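Local coordinates for nisin leader peptide-processing serine protease NisP (Lactococcus lactis subsp. lactis, PDB 4MZD), which probably acts as a subtilisin-like serine protease that cuts the leader peptide from the precursor of the antibiotic nisin, at residues Thr219-Tyr222 against Gln223-Leu226; Asn261-Lys264 against Arg265-Ile269. All coordinates share one frame; numbering follows the deposited sequence.

Interaction 1 of 2, residues Thr219-Tyr222 against Gln223-Leu226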
ATOM      1  N   THR A 219     -29.776  -4.092   0.745  1.00 17.40           N
ATOM      2  CA  THR A 219     -28.686  -4.133   1.711  1.00 16.46           C
ATOM      3  C   THR A 219     -27.602  -3.115   1.373  1.00 14.40           C
ATOM      4  O   THR A 219     -27.678  -2.416   0.366  1.00 14.47           O
ATOM      5  CB  THR A 219     -28.031  -5.525   1.757  1.00 17.74           C
ATOM      6  OG1 THR A 219     -27.280  -5.737   0.554  1.00 17.50           O
ATOM      7  CG2 THR A 219     -29.090  -6.618   1.913  1.00 18.90           C
ATOM      8  N   ASN A 220     -26.586  -3.035   2.223  1.00 13.60           N
ATOM      9  CA  ASN A 220     -25.408  -2.238   1.900  1.00 12.88           C
ATOM     10  C   ASN A 220     -24.153  -2.959   2.388  1.00 12.10           C
ATOM     11  O   ASN A 220     -24.217  -4.140   2.718  1.00 12.91           O
ATOM     12  CB  ASN A 220     -25.527  -0.803   2.438  1.00 13.47           C
ATOM     13  CG  ASN A 220     -25.670  -0.748   3.944  1.00 14.04           C
ATOM     14  OD1 ASN A 220     -24.998  -1.479   4.667  1.00 14.43           O
ATOM     15  ND2 ASN A 220     -26.552   0.127   4.428  1.00 15.27           N
ATOM     16  N   ASP A 221     -23.017  -2.266   2.419  1.00 11.41           N
ATOM     17  CA  ASP A 221     -21.734  -2.913   2.699  1.00 11.14           C
ATOM     18  C   ASP A 221     -21.247  -2.710   4.131  1.00 10.83           C
ATOM     19  O   ASP A 221     -20.068  -2.915   4.418  1.00 10.90           O
ATOM     20  CB  ASP A 221     -20.669  -2.393   1.733  1.00 11.20           C
ATOM     21  CG  ASP A 221     -21.074  -2.541   0.287  1.00 11.02           C
ATOM     22  OD1 ASP A 221     -21.617  -3.608  -0.080  1.00 11.93           O
ATOM     23  OD2 ASP A 221     -20.844  -1.586  -0.489  1.00 11.49           O
ATOM     24  N   TYR A 222     -22.139  -2.337   5.041  1.00 11.54           N
ATOM     25  CA  TYR A 222     -21.699  -1.996   6.388  1.00 12.08           C
ATOM     26  C   TYR A 222     -21.064  -3.170   7.132  1.00 11.43           C
ATOM     27  O   TYR A 222     -20.141  -2.971   7.918  1.00 11.51           O
ATOM     28  CB  TYR A 222     -22.853  -1.404   7.200  1.00 12.71           C
ATOM     29  CG  TYR A 222     -22.448  -0.735   8.501  1.00 12.95           C
ATOM     30  CD1 TYR A 222     -21.357   0.128   8.568  1.00 13.54           C
ATOM     31  CD2 TYR A 222     -23.183  -0.948   9.658  1.00 14.03           C
ATOM     32  CE1 TYR A 222     -21.009   0.755   9.760  1.00 12.95           C
ATOM     33  CE2 TYR A 222     -22.844  -0.334  10.846  1.00 14.29           C
ATOM     34  CZ  TYR A 222     -21.759   0.510  10.897  1.00 13.94           C
ATOM     35  OH  TYR A 222     -21.456   1.118  12.099  1.00 15.17           O
ATOM     36  N   GLN A 223     -21.530  -4.393   6.890  1.00 12.13           N
ATOM     37  CA  GLN A 223     -20.931  -5.536   7.573  1.00 12.82           C
ATOM     38  C   GLN A 223     -19.447  -5.675   7.243  1.00 12.33           C
ATOM     39  O   GLN A 223     -18.640  -5.927   8.134  1.00 12.09           O
ATOM     40  CB  GLN A 223     -21.672  -6.842   7.275  1.00 14.86           C
ATOM     41  CG  GLN A 223     -21.115  -8.040   8.047  1.00 16.97           C
ATOM     42  CD  GLN A 223     -21.302  -7.918   9.549  1.00 18.24           C
ATOM     43  OE1 GLN A 223     -22.397  -8.130  10.060  1.00 19.19           O
ATOM     44  NE2 GLN A 223     -20.237  -7.575  10.262  1.00 19.04           N
ATOM     45  N   GLU A 224     -19.083  -5.524   5.971  1.00 12.25           N
ATOM     46  CA  GLU A 224     -17.668  -5.585   5.608  1.00 11.90           C
ATOM     47  C   GLU A 224     -16.886  -4.488   6.317  1.00 11.44           C
ATOM     48  O   GLU A 224     -15.774  -4.712   6.792  1.00 11.77           O
ATOM     49  CB  GLU A 224     -17.458  -5.447   4.103  1.00 12.30           C
ATOM     50  CG  GLU A 224     -17.885  -6.638   3.270  1.00 13.59           C
ATOM     51  CD  GLU A 224     -17.349  -6.538   1.855  1.00 13.67           C
ATOM     52  OE1 GLU A 224     -16.150  -6.821   1.648  1.00 13.58           O
ATOM     53  OE2 GLU A 224     -18.114  -6.148   0.948  1.00 15.11           O
ATOM     54  N   TYR A 225     -17.467  -3.293   6.368  1.00 11.08           N
ATOM     55  CA  TYR A 225     -16.833  -2.173   7.044  1.00 10.74           C
ATOM     56  C   TYR A 225     -16.576  -2.526   8.506  1.00 10.65           C
ATOM     57  O   TYR A 225     -15.482  -2.301   9.029  1.00 10.50           O
ATOM     58  CB  TYR A 225     -17.715  -0.933   6.914  1.00 10.97           C
ATOM     59  CG  TYR A 225     -17.232   0.306   7.629  1.00 11.02           C
ATOM     60  CD1 TYR A 225     -16.436   1.240   6.981  1.00 11.54           C
ATOM     61  CD2 TYR A 225     -17.612   0.569   8.939  1.00 13.01           C
ATOM     62  CE1 TYR A 225     -16.016   2.388   7.625  1.00 13.41           C
ATOM     63  CE2 TYR A 225     -17.190   1.710   9.586  1.00 14.02           C
ATOM     64  CZ  TYR A 225     -16.396   2.616   8.926  1.00 15.35           C
ATOM     65  OH  TYR A 225     -15.979   3.757   9.569  1.00 18.37           O
ATOM     66  N   LEU A 226     -17.583  -3.091   9.166  1.00 10.18           N
ATOM     67  CA  LEU A 226     -17.442  -3.479  10.568  1.00 10.57           C
ATOM     68  C   LEU A 226     -16.387  -4.562  10.769  1.00 11.22           C
ATOM     69  O   LEU A 226     -15.707  -4.598  11.794  1.00 11.20           O
ATOM     70  CB  LEU A 226     -18.779  -3.952  11.129  1.00 11.22           C
ATOM     71  CG  LEU A 226     -19.827  -2.861  11.305  1.00 11.99           C
ATOM     72  CD1 LEU A 226     -21.102  -3.496  11.812  1.00 13.40           C
ATOM     73  CD2 LEU A 226     -19.342  -1.772  12.257  1.00 13.15           C
TER
HETATM   74  O   HOH W   1     -23.969  -5.045   5.441  1.00 26.15           O
HETATM   75  O   HOH W   2     -20.780  -5.958   1.065  1.00 15.20           O
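Over one face of the Y222 ring lies L226, its CG 3.9 Å from the ring centroid and 11° off the normal: a CH-pi contact in the first turn of helix 222-238. With CG anti to the backbone N (chi1 -167°), Y222 sends its ring forward along the helix, toward L226, where Y225 CD2 approaches Y222 CE1 at 3.5 Å. The two tyrosine rings are nearly parallel but slid apart, barely overlapping. Beneath this tight cluster, L226 N donates to Y222 O at 2.8 Å, and Y225 N reaches D221 O at 3.3 Å. N220, suited by its short amide, accepts from Y222 N through OD1 (3.0 Å) in an Asx turn. The looser, wetter side is that of exposed Q223, where a water joins Q223 N to N220 O. A second water, in a well-bonded polar patch, donates to both D221 OD1 and E224 OE2, probably easing their closeness. D221, at the N-cap without a capping bond, gives its carboxylate to Y215, M210 N and R482, and E224 bonds S183 and Q207. The helix start rests on strand 200-210, with L209 beneath D221, E224 and Y225, and F282 meeting the Y225 ring.

Interaction 2 of 2, residues Asn261-Lys264 against Arg265-Ile269; sequences NFLK and RFRSI
L263 O is gripped by two backbone N-H groups: F266 N donates at 2.9 Å, and R267 N comes to 2.8 Å in a weak, bent bond of 121°. Just before it, R265 N bonds F262 O at 3.1 Å. Both F266 and R265 thus bond three residues back, winding the chain tightly as it leaves helix 256-264.

The turn then brings several side chains together. F266 lays CE2 over one face of the F262 ring, toward its rim, with CZ of F262 3.6 Å away; the planes meet at 58°, an oblique pairing of two flat, apolar groups. R265 bends at chi3 (53°), which brings its guanidinium back over F266 CZ, while its NH1 nears F262 CE1 at 3.8 Å. R267, in contrast, runs extended from CG to NE and offers a guanidinium face to L263, whose CD2 sits over the centre, 3.6 Å from CZ of R267. Leucine suits this place because it covers the face and leaves the in-plane N-H groups to their acceptors: Y215 OH, N480 O and Y208 O. Further on, the CD1 branch of I269 fits against L263 CB at 3.7 Å and against CG of K264, whose chain it crosses at about a right angle. The long aliphatic part of the exposed lysine serves as an apolar partner here, while its NZ makes a weak bond to a water that accepts more firmly from I269 N.

Below the turn lies strand 200-210, with Y208 against L263 and M210 against I269. N480 packs on both phenylalanines, and the backbone of S268 bonds D216, beside strand 214-215.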
ATOM      1  N   ASN A 261     -21.536   8.336  -8.101  1.00 16.00           N
ATOM      2  CA  ASN A 261     -21.539   8.281  -9.559  1.00 17.15           C
ATOM      3  C   ASN A 261     -20.554   7.244 -10.081  1.00 16.87           C
ATOM      4  O   ASN A 261     -20.834   6.537 -11.046  1.00 17.42           O
ATOM      5  CB  ASN A 261     -21.226   9.650 -10.162  1.00 18.55           C
ATOM      6  CG  ASN A 261     -22.312  10.664  -9.891  1.00 20.77           C
ATOM      7  OD1 ASN A 261     -23.423  10.309  -9.495  1.00 21.20           O
ATOM      8  ND2 ASN A 261     -22.001  11.937 -10.110  1.00 22.06           N
ATOM      9  N   PHE A 262     -19.396   7.157  -9.436  1.00 15.95           N
ATOM     10  CA  PHE A 262     -18.406   6.154  -9.799  1.00 16.14           C
ATOM     11  C   PHE A 262     -18.979   4.755  -9.564  1.00 16.12           C
ATOM     12  O   PHE A 262     -18.922   3.899 -10.442  1.00 16.95           O
ATOM     13  CB  PHE A 262     -17.108   6.382  -9.013  1.00 16.43           C
ATOM     14  CG  PHE A 262     -16.045   5.350  -9.267  1.00 16.23           C
ATOM     15  CD1 PHE A 262     -15.138   5.501 -10.307  1.00 16.55           C
ATOM     16  CD2 PHE A 262     -15.940   4.236  -8.452  1.00 16.65           C
ATOM     17  CE1 PHE A 262     -14.154   4.547 -10.533  1.00 16.87           C
ATOM     18  CE2 PHE A 262     -14.960   3.283  -8.673  1.00 17.01           C
ATOM     19  CZ  PHE A 262     -14.069   3.440  -9.713  1.00 17.04           C
ATOM     20  N   LEU A 263     -19.571   4.537  -8.393  1.00 15.98           N
ATOM     21  CA  LEU A 263     -20.108   3.219  -8.059  1.00 16.06           C
ATOM     22  C   LEU A 263     -21.234   2.782  -8.988  1.00 15.81           C
ATOM     23  O   LEU A 263     -21.403   1.591  -9.253  1.00 15.27           O
ATOM     24  CB  LEU A 263     -20.600   3.168  -6.613  1.00 17.00           C
ATOM     25  CG  LEU A 263     -19.542   3.162  -5.514  1.00 18.86           C
ATOM     26  CD1 LEU A 263     -20.197   2.829  -4.183  1.00 19.41           C
ATOM     27  CD2 LEU A 263     -18.451   2.155  -5.839  1.00 19.38           C
ATOM     28  N   LYS A 264     -22.015   3.742  -9.472  1.00 16.05           N
ATOM     29  CA  LYS A 264     -23.136   3.423 -10.352  1.00 17.40           C
ATOM     30  C   LYS A 264     -22.681   2.798 -11.668  1.00 18.19           C
ATOM     31  O   LYS A 264     -23.468   2.156 -12.359  1.00 19.46           O
ATOM     32  CB  LYS A 264     -23.991   4.663 -10.598  1.00 19.19           C
ATOM     33  CG  LYS A 264     -24.845   5.036  -9.405  1.00 20.92           C
ATOM     34  CD  LYS A 264     -25.625   6.311  -9.660  1.00 23.21           C
ATOM     35  CE  LYS A 264     -26.678   6.533  -8.592  1.00 25.41           C
ATOM     36  NZ  LYS A 264     -27.769   5.521  -8.681  1.00 27.11           N
ATOM     37  N   ARG A 265     -21.409   2.978 -12.005  1.00 18.55           N
ATOM     38  CA  ARG A 265     -20.850   2.351 -13.195  1.00 19.72           C
ATOM     39  C   ARG A 265     -20.712   0.842 -13.008  1.00 18.97           C
ATOM     40  O   ARG A 265     -20.651   0.094 -13.992  1.00 19.85           O
ATOM     41  CB  ARG A 265     -19.474   2.941 -13.520  1.00 21.41           C
ATOM     42  CG  ARG A 265     -19.450   4.432 -13.808  1.00 23.45           C
ATOM     43  CD  ARG A 265     -18.013   4.910 -13.984  1.00 25.41           C
ATOM     44  NE  ARG A 265     -17.304   4.118 -14.988  1.00 27.04           N
ATOM     45  CZ  ARG A 265     -15.980   4.032 -15.080  1.00 28.14           C
ATOM     46  NH1 ARG A 265     -15.205   4.689 -14.226  1.00 28.43           N
ATOM     47  NH2 ARG A 265     -15.429   3.283 -16.026  1.00 29.02           N
ATOM     48  N   PHE A 266     -20.665   0.399 -11.752  1.00 17.90           N
ATOM     49  CA  PHE A 266     -20.263  -0.971 -11.430  1.00 17.47           C
ATOM     50  C   PHE A 266     -21.234  -1.721 -10.527  1.00 17.48           C
ATOM     51  O   PHE A 266     -21.055  -2.920 -10.291  1.00 18.31           O
ATOM     52  CB  PHE A 266     -18.889  -0.968 -10.756  1.00 18.38           C
ATOM     53  CG  PHE A 266     -17.844  -0.203 -11.513  1.00 18.94           C
ATOM     54  CD1 PHE A 266     -17.305  -0.714 -12.679  1.00 19.73           C
ATOM     55  CD2 PHE A 266     -17.395   1.023 -11.054  1.00 19.26           C
ATOM     56  CE1 PHE A 266     -16.340  -0.012 -13.379  1.00 20.64           C
ATOM     57  CE2 PHE A 266     -16.433   1.731 -11.749  1.00 20.05           C
ATOM     58  CZ  PHE A 266     -15.903   1.212 -12.908  1.00 20.41           C
ATOM     59  N   ARG A 267     -22.233  -1.018  -9.999  1.00 16.15           N
ATOM     60  CA  ARG A 267     -23.135  -1.583  -9.003  1.00 16.61           C
ATOM     61  C   ARG A 267     -24.530  -1.047  -9.225  1.00 17.98           C
ATOM     62  O   ARG A 267     -24.709  -0.054  -9.927  1.00 19.07           O
ATOM     63  CB  ARG A 267     -22.683  -1.207  -7.590  1.00 15.22           C
ATOM     64  CG  ARG A 267     -21.287  -1.669  -7.248  1.00 14.35           C
ATOM     65  CD  ARG A 267     -20.902  -1.303  -5.831  1.00 12.70           C
ATOM     66  NE  ARG A 267     -19.465  -1.474  -5.668  1.00 12.49           N
ATOM     67  CZ  ARG A 267     -18.783  -1.221  -4.558  1.00 11.58           C
ATOM     68  NH1 ARG A 267     -19.404  -0.795  -3.465  1.00 11.65           N
ATOM     69  NH2 ARG A 267     -17.464  -1.397  -4.554  1.00 11.67           N
ATOM     70  N   SER A 268     -25.510  -1.696  -8.604  1.00 18.84           N
ATOM     71  CA  SER A 268     -26.905  -1.297  -8.729  1.00 20.08           C
ATOM     72  C   SER A 268     -27.386  -0.622  -7.446  1.00 19.04           C
ATOM     73  O   SER A 268     -27.770  -1.289  -6.488  1.00 19.41           O
ATOM     74  CB  SER A 268     -27.776  -2.514  -9.042  1.00 22.04           C
ATOM     75  OG  SER A 268     -27.295  -3.203 -10.186  1.00 24.05           O
ATOM     76  N   ILE A 269     -27.366   0.707  -7.442  1.00 19.36           N
ATOM     77  CA  ILE A 269     -27.682   1.488  -6.248  1.00 19.34           C
ATOM     78  C   ILE A 269     -29.125   1.989  -6.263  1.00 20.09           C
ATOM     79  O   ILE A 269     -29.588   2.541  -7.260  1.00 21.18           O
ATOM     80  CB  ILE A 269     -26.710   2.682  -6.104  1.00 19.19           C
ATOM     81  CG1 ILE A 269     -25.277   2.169  -5.917  1.00 19.11           C
ATOM     82  CG2 ILE A 269     -27.139   3.590  -4.961  1.00 19.42           C
ATOM     83  CD1 ILE A 269     -24.215   3.244  -5.955  1.00 19.70           C
TER
HETATM   84  O   HOH W   3     -27.068   2.398  -9.875  1.00 33.33           O

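In the fold
Both interactions are local surface contacts in the subtilisin-like part of the chain, away from the probable catalytic triad, and their centres lie about 16 Å apart. Interaction 1 begins a helix, so its backbone bonds reach four residues back; interaction 2 lies where a helix gives way to a loop, and its firmer ones reach three. Each packs aromatic rings, but the first adds two acids that share a water, the second two arginines whose flat faces carry apolar groups. Strand 200-210 and Y215 serve both: the D221 carboxylate and the R267 guanidinium each bond the Y215 hydroxyl, and the two charges also form a long, weak ion pair that connects the helix start with the turn.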